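Local coordinates for type II secretion ATPase XpsE (Xanthomonas campestris, PDB 2D28), which belongs to the type II secretion ATPases, represented here by an N-terminal domain that includes an MshEN domain, at residues 7-11 / 57-61; 51-55 / 134-139; 72-77 / 143-148; 90-96 / 117-122. The protein carries 1 engineered substitution. One frame throughout, in Å; residues are numbered along the deposited sequence.

Contact 1: residues 7-11 / 57-61; sequences ETRIV and TCAEV
Segments 7-11 and 57-61, on helices 6-16 and 51-62, meet at an N-to-C angle of 116°, their short axes 9.3 Å apart at closest approach, and the backbones come nearest where I10 faces T57. The contact is a steep helix-helix packing inside the helical N-terminal part of the chain, since the residues linking the two segments contain helices and no strand. I10 carries it with both branches. Its chi1 of -71° puts CG1 against V61 CB, and the extended chi2 (163°) carries CD1 on to C58, 3.8 Å from SG. CG2 of I10 runs alongside T57 in the opposite sense and touches T57 CG2; the hydroxyl of T57 is used elsewhere, with R19 and the carbonyl of D53. At the margin the R9 chain bends at chi2 and chi3, and this lays the guanidinium over V61. There V61 CG1 sits 3.6 Å from the guanidinium plane, over its centre, an apolar methyl against the face of a charged flat group. A single water joins the two helices at the edge of that plane, accepting from R9 NH2 at 2.9 Å and donating to V61 O at 2.8 Å.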
loop_
_atom_site.group_PDB
_atom_site.type_symbol
_atom_site.label_atom_id
_atom_site.label_comp_id
_atom_site.label_asym_id
_atom_site.label_seq_id
_atom_site.Cartn_x
_atom_site.Cartn_y
_atom_site.Cartn_z
ATOM N N GLU A 7 2.389 -10.858 -4.423
ATOM C CA GLU A 7 1.525 -11.367 -3.347
ATOM C C GLU A 7 1.945 -12.731 -2.767
ATOM O O GLU A 7 1.948 -12.907 -1.534
ATOM C CB GLU A 7 0.055 -11.444 -3.818
ATOM C CG GLU A 7 -0.881 -11.932 -2.736
ATOM C CD GLU A 7 -2.260 -12.290 -3.291
ATOM O OE1 GLU A 7 -3.016 -11.324 -3.530
ATOM O OE2 GLU A 7 -2.542 -13.516 -3.476
ATOM N N THR A 8 2.276 -13.681 -3.636
ATOM C CA THR A 8 2.760 -14.992 -3.223
ATOM C C THR A 8 4.080 -14.909 -2.418
ATOM O O THR A 8 4.225 -15.583 -1.413
ATOM C CB THR A 8 2.933 -15.875 -4.436
ATOM O OG1 THR A 8 1.649 -16.113 -5.032
ATOM C CG2 THR A 8 3.445 -17.296 -4.082
ATOM N N ARG A 9 4.981 -14.021 -2.824
ATOM C CA ARG A 9 6.280 -13.930 -2.180
ATOM C C ARG A 9 6.057 -13.276 -0.833
ATOM O O ARG A 9 6.770 -13.536 0.128
ATOM C CB ARG A 9 7.234 -13.084 -3.047
ATOM C CG ARG A 9 7.695 -13.784 -4.339
ATOM C CD ARG A 9 9.234 -13.432 -4.610
ATOM N NE ARG A 9 9.101 -12.237 -5.276
ATOM C CZ ARG A 9 9.733 -11.085 -5.262
ATOM N NH1 ARG A 9 10.911 -10.742 -4.751
ATOM N NH2 ARG A 9 9.064 -10.209 -5.966
ATOM N N ILE A 10 5.105 -12.352 -0.766
ATOM C CA ILE A 10 4.783 -11.658 0.492
ATOM C C ILE A 10 4.128 -12.660 1.508
ATOM O O ILE A 10 4.500 -12.689 2.672
ATOM C CB ILE A 10 3.894 -10.403 0.263
ATOM C CG1 ILE A 10 4.718 -9.328 -0.413
ATOM C CG2 ILE A 10 3.389 -9.865 1.565
ATOM C CD1 ILE A 10 3.980 -8.194 -1.082
ATOM N N VAL A 11 3.153 -13.406 1.065
ATOM C CA VAL A 11 2.597 -14.461 1.886
ATOM C C VAL A 11 3.668 -15.434 2.378
ATOM O O VAL A 11 3.706 -15.777 3.546
ATOM C CB VAL A 11 1.494 -15.239 1.137
ATOM C CG1 VAL A 11 1.034 -16.457 1.959
ATOM C CG2 VAL A 11 0.316 -14.356 0.911
ATOM N N THR A 57 6.508 -6.474 5.373
ATOM C CA THR A 57 6.775 -7.531 4.463
ATOM C C THR A 57 6.702 -7.064 3.003
ATOM O O THR A 57 7.508 -7.495 2.191
ATOM C CB THR A 57 5.830 -8.688 4.755
ATOM O OG1 THR A 57 5.983 -8.990 6.151
ATOM C CG2 THR A 57 6.327 -9.950 3.999
ATOM N N CYS A 58 5.675 -6.268 2.669
ATOM C CA CYS A 58 5.590 -5.636 1.358
ATOM C C CYS A 58 6.913 -4.909 1.058
ATOM O O CYS A 58 7.506 -5.079 0.001
ATOM C CB CYS A 58 4.432 -4.639 1.339
ATOM S SG CYS A 58 2.845 -5.409 1.219
ATOM N N ALA A 59 7.426 -4.167 2.021
ATOM C CA ALA A 59 8.646 -3.418 1.820
ATOM C C ALA A 59 9.865 -4.302 1.620
ATOM O O ALA A 59 10.648 -4.045 0.719
ATOM C CB ALA A 59 8.871 -2.490 2.965
ATOM N N GLU A 60 9.984 -5.381 2.392
ATOM C CA GLU A 60 11.069 -6.325 2.211
ATOM C C GLU A 60 11.009 -6.937 0.885
ATOM O O GLU A 60 12.024 -7.125 0.287
ATOM C CB GLU A 60 11.053 -7.517 3.179
ATOM C CG GLU A 60 11.340 -7.191 4.607
ATOM C CD GLU A 60 10.944 -8.338 5.584
ATOM O OE1 GLU A 60 10.237 -9.352 5.253
ATOM O OE2 GLU A 60 11.409 -8.243 6.705
ATOM N N VAL A 61 9.851 -7.389 0.446
ATOM C CA VAL A 61 9.829 -8.208 -0.743
ATOM C C VAL A 61 10.088 -7.359 -1.945
ATOM O O VAL A 61 10.735 -7.815 -2.938
ATOM C CB VAL A 61 8.515 -9.006 -0.911
ATOM C CG1 VAL A 61 8.384 -9.532 -2.278
ATOM C CG2 VAL A 61 8.461 -10.138 0.135
HETATM O O HOH W 1 10.782 -7.938 -5.685
#

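Contact 2: residues 51-55 / 134-139; sequences ERDHA and VGLRSE
The carboxylate of E51 is gripped twice by S138: the hydroxyl OG donates to E51 OE2 at 2.6 Å and the backbone N of S138 donates to E51 OE1 at 2.9 Å, with an N-H...O angle of 156°. Both donors use the syn side, OG lying nearer the carboxylate plane than N, and the two bonds together fix the rotation of the group. One water adds a backbone bridge, donating to E51 O and accepting from R137 N. This is the start of helix 137-147, with L136 at the N-cap position; the acidic group therefore faces the helix N terminus, where the dipole would probably stabilise its negative charge. Here helix 51-62 packs against a strand-to-helix junction of the MshEN domain, between strand 130-134 and that last helix. A55 CB fits between V134 CG1 at 3.9 Å and L136 CD1 at 3.8 Å, and L136 CD2 lies over one face of the R52 guanidinium, 3.8 Å from R52 NH1. At the other flank H54 and R137 meet edge on, their planes 23° apart, with H54 CD2 3.2 Å from R137 NH1; D112 accepts from H54 NE2 and forms a salt bridge with R137 NH1.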
loop_
_atom_site.group_PDB
_atom_site.type_symbol
_atom_site.label_atom_id
_atom_site.label_comp_id
_atom_site.label_asym_id
_atom_site.label_seq_id
_atom_site.Cartn_x
_atom_site.Cartn_y
_atom_site.Cartn_z
ATOM N N GLU A 51 -1.353 -4.643 10.397
ATOM C CA GLU A 51 -0.975 -3.628 9.423
ATOM C C GLU A 51 0.499 -3.400 9.373
ATOM O O GLU A 51 1.080 -3.273 8.291
ATOM C CB GLU A 51 -1.659 -2.301 9.739
ATOM C CG GLU A 51 -3.137 -2.327 9.421
ATOM C CD GLU A 51 -3.761 -0.906 9.419
ATOM O OE1 GLU A 51 -3.014 0.100 9.607
ATOM O OE2 GLU A 51 -5.010 -0.812 9.203
ATOM N N ARG A 52 1.160 -3.386 10.540
ATOM C CA ARG A 52 2.587 -3.250 10.563
ATOM C C ARG A 52 3.353 -4.357 9.825
ATOM O O ARG A 52 4.259 -4.069 9.031
ATOM C CB ARG A 52 3.116 -3.085 11.991
ATOM C CG ARG A 52 4.624 -2.904 12.010
ATOM C CD ARG A 52 5.192 -2.372 13.354
ATOM N NE ARG A 52 4.691 -1.033 13.520
ATOM C CZ ARG A 52 5.218 0.043 12.924
ATOM N NH1 ARG A 52 4.646 1.196 13.105
ATOM N NH2 ARG A 52 6.270 -0.023 12.147
ATOM N N ASP A 53 2.978 -5.610 10.054
ATOM C CA ASP A 53 3.648 -6.739 9.445
ATOM C C ASP A 53 3.303 -6.829 7.954
ATOM O O ASP A 53 4.146 -7.265 7.179
ATOM C CB ASP A 53 3.226 -8.048 10.070
ATOM C CG ASP A 53 3.901 -8.314 11.445
ATOM O OD1 ASP A 53 4.967 -7.771 11.713
ATOM O OD2 ASP A 53 3.360 -9.055 12.281
ATOM N N HIS A 54 2.091 -6.422 7.586
ATOM C CA HIS A 54 1.737 -6.275 6.170
ATOM C C HIS A 54 2.696 -5.297 5.480
ATOM O O HIS A 54 3.417 -5.670 4.501
ATOM C CB HIS A 54 0.273 -5.884 5.970
ATOM C CG HIS A 54 -0.058 -5.630 4.525
ATOM N ND1 HIS A 54 0.859 -5.829 3.524
ATOM C CD2 HIS A 54 -1.171 -5.207 3.907
ATOM C CE1 HIS A 54 0.319 -5.521 2.356
ATOM N NE2 HIS A 54 -0.896 -5.096 2.564
ATOM N N ALA A 55 2.753 -4.072 5.981
ATOM C CA ALA A 55 3.656 -3.023 5.453
ATOM C C ALA A 55 5.105 -3.498 5.410
ATOM O O ALA A 55 5.836 -3.375 4.375
ATOM C CB ALA A 55 3.554 -1.722 6.300
ATOM N N VAL A 134 6.049 2.649 1.156
ATOM C CA VAL A 134 5.060 1.804 1.822
ATOM C C VAL A 134 4.697 2.467 3.182
ATOM O O VAL A 134 5.557 2.981 3.939
ATOM C CB VAL A 134 5.579 0.359 2.043
ATOM C CG1 VAL A 134 4.503 -0.569 2.665
ATOM C CG2 VAL A 134 6.240 -0.224 0.738
ATOM N N GLY A 135 3.429 2.477 3.464
ATOM C CA GLY A 135 2.892 2.975 4.732
ATOM C C GLY A 135 1.808 2.054 5.271
ATOM O O GLY A 135 1.183 1.242 4.564
ATOM N N LEU A 136 1.656 2.103 6.587
ATOM C CA LEU A 136 0.663 1.338 7.280
ATOM C C LEU A 136 -0.726 1.945 6.816
ATOM O O LEU A 136 -0.902 3.182 6.615
ATOM C CB LEU A 136 0.823 1.417 8.818
ATOM C CG LEU A 136 1.761 0.408 9.522
ATOM C CD1 LEU A 136 3.222 0.682 9.178
ATOM C CD2 LEU A 136 1.516 0.577 11.049
ATOM N N ARG A 137 -1.598 1.022 6.500
ATOM C CA ARG A 137 -2.882 1.309 5.917
ATOM C C ARG A 137 -3.605 2.443 6.658
ATOM O O ARG A 137 -4.112 3.383 6.037
ATOM C CB ARG A 137 -3.737 0.048 5.908
ATOM C CG ARG A 137 -5.058 0.168 5.029
ATOM C CD ARG A 137 -5.890 -1.140 4.987
ATOM N NE ARG A 137 -4.968 -2.201 4.601
ATOM C CZ ARG A 137 -4.562 -2.423 3.364
ATOM N NH1 ARG A 137 -3.604 -3.288 3.189
ATOM N NH2 ARG A 137 -5.138 -1.810 2.317
ATOM N N SER A 138 -3.702 2.340 7.976
ATOM C CA SER A 138 -4.525 3.287 8.714
ATOM C C SER A 138 -3.839 4.606 8.795
ATOM O O SER A 138 -4.495 5.666 8.984
ATOM C CB SER A 138 -4.763 2.749 10.142
ATOM O OG SER A 138 -5.598 1.603 9.979
ATOM N N GLU A 139 -2.499 4.600 8.761
ATOM C CA GLU A 139 -1.757 5.856 8.754
ATOM C C GLU A 139 -1.994 6.652 7.471
ATOM O O GLU A 139 -2.085 7.881 7.495
ATOM C CB GLU A 139 -0.257 5.617 8.961
ATOM C CG GLU A 139 0.017 5.061 10.350
ATOM C CD GLU A 139 1.495 4.787 10.624
ATOM O OE1 GLU A 139 2.347 5.289 9.908
ATOM O OE2 GLU A 139 1.729 4.073 11.597
HETATM O O HOH W 2 -0.565 -1.909 6.315
#

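Contact 3: residues 72-77 / 143-148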
loop_
_atom_site.group_PDB
_atom_site.type_symbol
_atom_site.label_atom_id
_atom_site.label_comp_id
_atom_site.label_asym_id
_atom_site.label_seq_id
_atom_site.Cartn_x
_atom_site.Cartn_y
_atom_site.Cartn_z
ATOM N N LEU A 72 5.159 13.139 7.864
ATOM C CA LEU A 72 4.214 13.953 7.114
ATOM C C LEU A 72 3.659 15.125 7.959
ATOM O O LEU A 72 3.171 14.903 9.072
ATOM C CB LEU A 72 3.093 13.009 6.711
ATOM C CG LEU A 72 3.624 12.035 5.648
ATOM C CD1 LEU A 72 3.558 10.548 6.011
ATOM C CD2 LEU A 72 2.880 12.356 4.442
ATOM N N GLY A 73 3.723 16.351 7.439
ATOM C CA GLY A 73 3.141 17.532 8.086
ATOM C C GLY A 73 1.612 17.587 8.071
ATOM O O GLY A 73 0.967 16.684 7.574
ATOM N N ASP A 74 1.046 18.671 8.610
ATOM C CA ASP A 74 -0.405 18.830 8.830
ATOM C C ASP A 74 -1.258 19.173 7.603
ATOM O O ASP A 74 -2.464 18.937 7.602
ATOM C CB ASP A 74 -0.658 19.956 9.822
ATOM C CG ASP A 74 -0.488 19.518 11.228
ATOM O OD1 ASP A 74 -0.974 18.409 11.602
ATOM O OD2 ASP A 74 0.126 20.245 12.026
ATOM N N THR A 75 -0.635 19.765 6.604
ATOM C CA THR A 75 -1.297 20.070 5.345
ATOM C C THR A 75 -0.398 19.669 4.203
ATOM O O THR A 75 0.817 19.542 4.404
ATOM C CB THR A 75 -1.532 21.568 5.264
ATOM O OG1 THR A 75 -0.250 22.246 5.274
ATOM C CG2 THR A 75 -2.307 22.060 6.514
ATOM N N PRO A 76 -0.977 19.482 3.015
ATOM C CA PRO A 76 -0.203 19.034 1.846
ATOM C C PRO A 76 0.944 19.981 1.485
ATOM O O PRO A 76 0.744 21.187 1.538
ATOM C CB PRO A 76 -1.230 19.001 0.698
ATOM C CG PRO A 76 -2.546 18.896 1.353
ATOM C CD PRO A 76 -2.412 19.611 2.710
ATOM N N PRO A 77 2.092 19.431 1.100
ATOM C CA PRO A 77 3.300 20.219 0.867
ATOM C C PRO A 77 3.189 21.317 -0.183
ATOM O O PRO A 77 3.619 22.409 0.166
ATOM C CB PRO A 77 4.321 19.172 0.399
ATOM C CG PRO A 77 3.524 18.057 -0.062
ATOM C CD PRO A 77 2.338 17.999 0.847
ATOM N N LEU A 143 -3.975 10.291 7.110
ATOM C CA LEU A 143 -3.410 11.421 6.389
ATOM C C LEU A 143 -4.371 11.886 5.295
ATOM O O LEU A 143 -4.553 13.127 5.081
ATOM C CB LEU A 143 -2.068 11.088 5.714
ATOM C CG LEU A 143 -1.436 12.271 4.990
ATOM C CD1 LEU A 143 -0.772 13.131 6.009
ATOM C CD2 LEU A 143 -0.466 11.809 3.966
ATOM N N ILE A 144 -4.970 10.939 4.558
ATOM C CA ILE A 144 -5.892 11.331 3.480
ATOM C C ILE A 144 -6.973 12.243 4.100
ATOM O O ILE A 144 -7.216 13.306 3.541
ATOM C CB ILE A 144 -6.547 10.158 2.791
ATOM C CG1 ILE A 144 -5.508 9.360 1.955
ATOM C CG2 ILE A 144 -7.742 10.652 1.873
ATOM C CD1 ILE A 144 -5.923 7.927 1.651
ATOM N N GLU A 145 -7.561 11.845 5.216
ATOM C CA GLU A 145 -8.653 12.595 5.838
ATOM C C GLU A 145 -8.208 13.940 6.420
ATOM O O GLU A 145 -8.941 14.955 6.315
ATOM C CB GLU A 145 -9.306 11.803 6.968
ATOM C CG GLU A 145 -10.606 12.419 7.524
ATOM C CD GLU A 145 -11.559 12.795 6.398
ATOM O OE1 GLU A 145 -11.997 11.880 5.666
ATOM O OE2 GLU A 145 -11.824 14.012 6.191
ATOM N N ARG A 146 -7.059 13.933 7.081
ATOM C CA ARG A 146 -6.474 15.116 7.655
ATOM C C ARG A 146 -6.153 16.131 6.592
ATOM O O ARG A 146 -6.468 17.324 6.708
ATOM C CB ARG A 146 -5.218 14.704 8.423
ATOM C CG ARG A 146 -4.377 15.825 8.895
ATOM C CD ARG A 146 -3.493 15.370 10.020
ATOM N NE ARG A 146 -2.127 15.233 9.585
ATOM C CZ ARG A 146 -1.408 14.117 9.509
ATOM N NH1 ARG A 146 -1.912 12.900 9.813
ATOM N NH2 ARG A 146 -0.128 14.244 9.128
ATOM N N TRP A 147 -5.563 15.664 5.509
ATOM C CA TRP A 147 -5.192 16.553 4.462
ATOM C C TRP A 147 -6.416 16.959 3.618
ATOM O O TRP A 147 -6.390 18.065 3.040
ATOM C CB TRP A 147 -4.123 15.939 3.575
ATOM C CG TRP A 147 -2.761 16.065 4.092
ATOM C CD1 TRP A 147 -2.363 16.522 5.344
ATOM C CD2 TRP A 147 -1.572 15.775 3.377
ATOM N NE1 TRP A 147 -0.996 16.533 5.417
ATOM C CE2 TRP A 147 -0.484 16.076 4.221
ATOM C CE3 TRP A 147 -1.305 15.297 2.081
ATOM C CZ2 TRP A 147 0.837 15.892 3.819
ATOM C CZ3 TRP A 147 -0.020 15.137 1.678
ATOM C CH2 TRP A 147 1.054 15.430 2.540
ATOM N N TYR A 148 -7.446 16.093 3.551
ATOM C CA TYR A 148 -8.648 16.333 2.700
ATOM C C TYR A 148 -9.947 15.971 3.401
ATOM O O TYR A 148 -9.937 15.476 4.516
ATOM C CB TYR A 148 -8.525 15.659 1.343
ATOM C CG TYR A 148 -7.148 15.800 0.694
ATOM C CD1 TYR A 148 -6.709 17.010 0.267
ATOM C CD2 TYR A 148 -6.295 14.703 0.486
ATOM C CE1 TYR A 148 -5.445 17.156 -0.335
ATOM C CE2 TYR A 148 -5.030 14.847 -0.078
ATOM C CZ TYR A 148 -4.623 16.083 -0.503
ATOM O OH TYR A 148 -3.401 16.354 -1.091
#
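W147 presents its indole to the 72-77 loop as a plate, with P76 lying flat on one face: the CA of P76 stands 3.6 Å from the centroid of the six-membered ring and 2° off its normal, a CH-pi contact. CG of W147 is anti to the carbonyl carbon (chi1 -82°), which swings the ring off the helix towards the loop. L143 CD1 covers the opposite face near its rim, 3.4 Å above the plane. At the edge the indole N-H is used, W147 NE1 donating to G73 O at 2.9 Å. A second donor, R146 NH2, reaches G73 O at 3.1 Å from the other face of the carbonyl plane, so one backbone oxygen takes two bonds, neither on a lone pair. The loop thereby lies along the C-terminal end of helix 137-147 within the MshEN domain, beside the sheet, where L72 and L143 both pack on V99 and W109. L72 crosses L143 at about a right angle. P77 meets the indole likewise across, through CD at CH2. D74 and R146 form only a long salt bridge, of charges alone: D74 OD1 is 3.9 Å from R146 NE, with carboxylate and guanidinium planes 87° apart.

Contact 4: residues 90-96 / 117-122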
loop_
_atom_site.group_PDB
_atom_site.type_symbol
_atom_site.label_atom_id
_atom_site.label_comp_id
_atom_site.label_asym_id
_atom_site.label_seq_id
_atom_site.Cartn_x
_atom_site.Cartn_y
_atom_site.Cartn_z
ATOM N N PHE A 90 -10.993 7.726 -4.827
ATOM C CA PHE A 90 -9.969 6.812 -5.324
ATOM C C PHE A 90 -8.878 6.617 -4.249
ATOM O O PHE A 90 -8.490 5.512 -3.939
ATOM C CB PHE A 90 -9.333 7.398 -6.613
ATOM C CG PHE A 90 -8.320 6.526 -7.226
ATOM C CD1 PHE A 90 -8.638 5.701 -8.329
ATOM C CD2 PHE A 90 -7.011 6.508 -6.745
ATOM C CE1 PHE A 90 -7.685 4.864 -8.901
ATOM C CE2 PHE A 90 -6.034 5.634 -7.311
ATOM C CZ PHE A 90 -6.388 4.802 -8.378
ATOM N N LEU A 91 -8.347 7.708 -3.728
ATOM C CA LEU A 91 -7.367 7.601 -2.613
ATOM C C LEU A 91 -7.829 6.701 -1.476
ATOM O O LEU A 91 -7.078 5.796 -1.007
ATOM C CB LEU A 91 -7.011 8.990 -2.090
ATOM C CG LEU A 91 -6.479 9.990 -3.108
ATOM C CD1 LEU A 91 -6.086 11.271 -2.361
ATOM C CD2 LEU A 91 -5.372 9.474 -3.974
ATOM N N LYS A 92 -9.077 6.924 -1.042
ATOM C CA LYS A 92 -9.658 6.138 0.033
ATOM C C LYS A 92 -9.887 4.696 -0.350
ATOM O O LYS A 92 -9.559 3.793 0.436
ATOM C CB LYS A 92 -10.914 6.774 0.633
ATOM C CG LYS A 92 -10.729 8.098 1.207
ATOM C CD LYS A 92 -12.097 8.703 1.743
ATOM C CE LYS A 92 -11.850 10.053 2.203
ATOM N NZ LYS A 92 -12.247 10.276 3.632
ATOM N N GLN A 93 -10.414 4.425 -1.537
ATOM C CA GLN A 93 -10.623 3.062 -1.944
ATOM C C GLN A 93 -9.324 2.284 -2.059
ATOM O O GLN A 93 -9.276 1.092 -1.721
ATOM C CB GLN A 93 -11.301 3.013 -3.349
ATOM C CG GLN A 93 -11.465 1.656 -3.828
ATOM C CD GLN A 93 -11.778 1.537 -5.333
ATOM O OE1 GLN A 93 -12.143 2.517 -5.980
ATOM N NE2 GLN A 93 -11.644 0.343 -5.865
ATOM N N PHE A 94 -8.292 2.912 -2.616
ATOM C CA PHE A 94 -7.037 2.152 -2.874
ATOM C C PHE A 94 -6.017 2.258 -1.717
ATOM O O PHE A 94 -4.940 1.537 -1.735
ATOM C CB PHE A 94 -6.465 2.602 -4.216
ATOM C CG PHE A 94 -7.251 2.048 -5.396
ATOM C CD1 PHE A 94 -7.093 0.693 -5.802
ATOM C CD2 PHE A 94 -8.201 2.814 -6.005
ATOM C CE1 PHE A 94 -7.856 0.198 -6.864
ATOM C CE2 PHE A 94 -9.012 2.279 -7.045
ATOM C CZ PHE A 94 -8.806 0.978 -7.472
ATOM N N HIS A 95 -6.311 3.165 -0.769
ATOM C CA HIS A 95 -5.471 3.452 0.416
ATOM C C HIS A 95 -4.098 3.861 -0.039
ATOM O O HIS A 95 -3.090 3.176 0.219
ATOM C CB HIS A 95 -5.353 2.242 1.355
ATOM C CG HIS A 95 -6.671 1.678 1.783
ATOM N ND1 HIS A 95 -7.407 2.198 2.830
ATOM C CD2 HIS A 95 -7.461 0.752 1.184
ATOM C CE1 HIS A 95 -8.566 1.538 2.908
ATOM N NE2 HIS A 95 -8.611 0.653 1.925
ATOM N N LEU A 96 -4.020 4.943 -0.804
ATOM C CA LEU A 96 -2.714 5.449 -1.211
ATOM C C LEU A 96 -2.915 6.983 -1.331
ATOM O O LEU A 96 -4.054 7.470 -1.365
ATOM C CB LEU A 96 -2.331 4.865 -2.546
ATOM C CG LEU A 96 -3.332 4.800 -3.682
ATOM C CD1 LEU A 96 -3.422 6.122 -4.411
ATOM C CD2 LEU A 96 -2.923 3.746 -4.720
ATOM N N TYR A 117 -2.495 -3.252 -10.588
ATOM C CA TYR A 117 -3.690 -2.575 -11.155
ATOM C C TYR A 117 -3.819 -1.149 -10.628
ATOM O O TYR A 117 -3.937 -0.180 -11.373
ATOM C CB TYR A 117 -4.971 -3.392 -10.809
ATOM C CG TYR A 117 -6.231 -2.719 -11.285
ATOM C CD1 TYR A 117 -6.670 -2.854 -12.624
ATOM C CD2 TYR A 117 -6.861 -1.787 -10.492
ATOM C CE1 TYR A 117 -7.820 -2.146 -13.064
ATOM C CE2 TYR A 117 -7.968 -1.101 -10.922
ATOM C CZ TYR A 117 -8.440 -1.282 -12.229
ATOM O OH TYR A 117 -9.534 -0.533 -12.637
ATOM N N ALA A 118 -3.696 -0.993 -9.315
ATOM C CA ALA A 118 -3.787 0.298 -8.710
ATOM C C ALA A 118 -2.665 1.228 -9.121
ATOM O O ALA A 118 -2.893 2.398 -9.397
ATOM C CB ALA A 118 -3.831 0.155 -7.190
ATOM N N ILE A 119 -1.441 0.706 -9.106
ATOM C CA ILE A 119 -0.316 1.507 -9.469
ATOM C C ILE A 119 -0.416 1.947 -10.914
ATOM O O ILE A 119 -0.083 3.083 -11.170
ATOM C CB ILE A 119 1.020 0.697 -9.258
ATOM C CG1 ILE A 119 1.297 0.542 -7.772
ATOM C CG2 ILE A 119 2.251 1.259 -10.064
ATOM C CD1 ILE A 119 2.155 -0.618 -7.431
ATOM N N ASP A 120 -0.734 1.013 -11.833
ATOM C CA ASP A 120 -0.887 1.378 -13.243
ATOM C C ASP A 120 -2.033 2.396 -13.452
ATOM O O ASP A 120 -1.899 3.323 -14.245
ATOM C CB ASP A 120 -0.990 0.137 -14.124
ATOM C CG ASP A 120 0.311 -0.608 -14.231
ATOM O OD1 ASP A 120 1.358 -0.118 -13.685
ATOM O OD2 ASP A 120 0.334 -1.758 -14.714
ATOM N N ALA A 121 -3.098 2.294 -12.661
ATOM C CA ALA A 121 -4.158 3.336 -12.626
ATOM C C ALA A 121 -3.622 4.720 -12.253
ATOM O O ALA A 121 -3.930 5.749 -12.938
ATOM C CB ALA A 121 -5.299 2.885 -11.696
ATOM N N VAL A 122 -2.742 4.761 -11.248
ATOM C CA VAL A 122 -2.205 6.022 -10.787
ATOM C C VAL A 122 -1.261 6.578 -11.839
ATOM O O VAL A 122 -1.302 7.807 -12.176
ATOM C CB VAL A 122 -1.530 5.849 -9.384
ATOM C CG1 VAL A 122 -0.807 7.062 -9.007
ATOM C CG2 VAL A 122 -2.603 5.518 -8.362
#
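Two phenylalanine rings of helix 88-94 meet the helix 116-126 differently. F90 turns its ring edge to the partner, with A121 CB near the ring plane at 4.0 Å from F90 CZ, while one face is occupied from its own helix by F94 CD2, 3.4 Å above the plane and over its centre. V122 CG2 approaches F90 obliquely, 3.6 Å from F90 CE2. The F94 ring has Q93 CG over one face, toward the rim, and receives A118 CB obliquely, 3.6 Å from F94 CD1. Y117 offers its own edge to F94, with F94 CZ lying near the Y117 ring plane 4.1 Å from Y117 CE2.

F90 has CG anti to its nitrogen (chi1 -178°), which directs its ring across to the partner; F90 and F94, a turn apart, both reach helix 116-126, at different residues. L96, the first residue of strand 96-102, takes the rarer chi1 of 45° and reaches V122 tip to tip, its CD2 4.1 Å from V122 CG2. All these contacts are apolar, and no hydrogen bond crosses between the segments.

The short helix axes run nearly antiparallel and come no closer than 11.9 Å, a spacing wide enough for the aromatic rings to bridge against small alanines. L96 also packs on L108 of strand 105-110. In this part of the MshEN domain helix 116-126 lies on the mixed three-stranded sheet, through V122 on L108 and L130 and I119 on I110 and L132, and helix 88-94 leads into the edge strand 96-102.

From the N terminus, helix 6-16 is tied to helix 51-62 by contact 1, closing a loop that contains helices and no strand. Before that loop ends, contact 2 opens on helix 51-62 and runs to residues 134-139, so the two cross, and they touch where A59 and C58 pack on V134. Contact 3 opens after helix 51-62 and ends on helix 137-147, crossing contact 2, whose second segment lies on that helix. Contact 4 joins helix 88-94 to helix 116-126 within the spans of both contacts 2 and 3. It meets contact 3 through the K92-E145 salt bridge and contact 2 through H95 beside R137. Contacts 1 and 3 lie at opposite sides of the chain's centre.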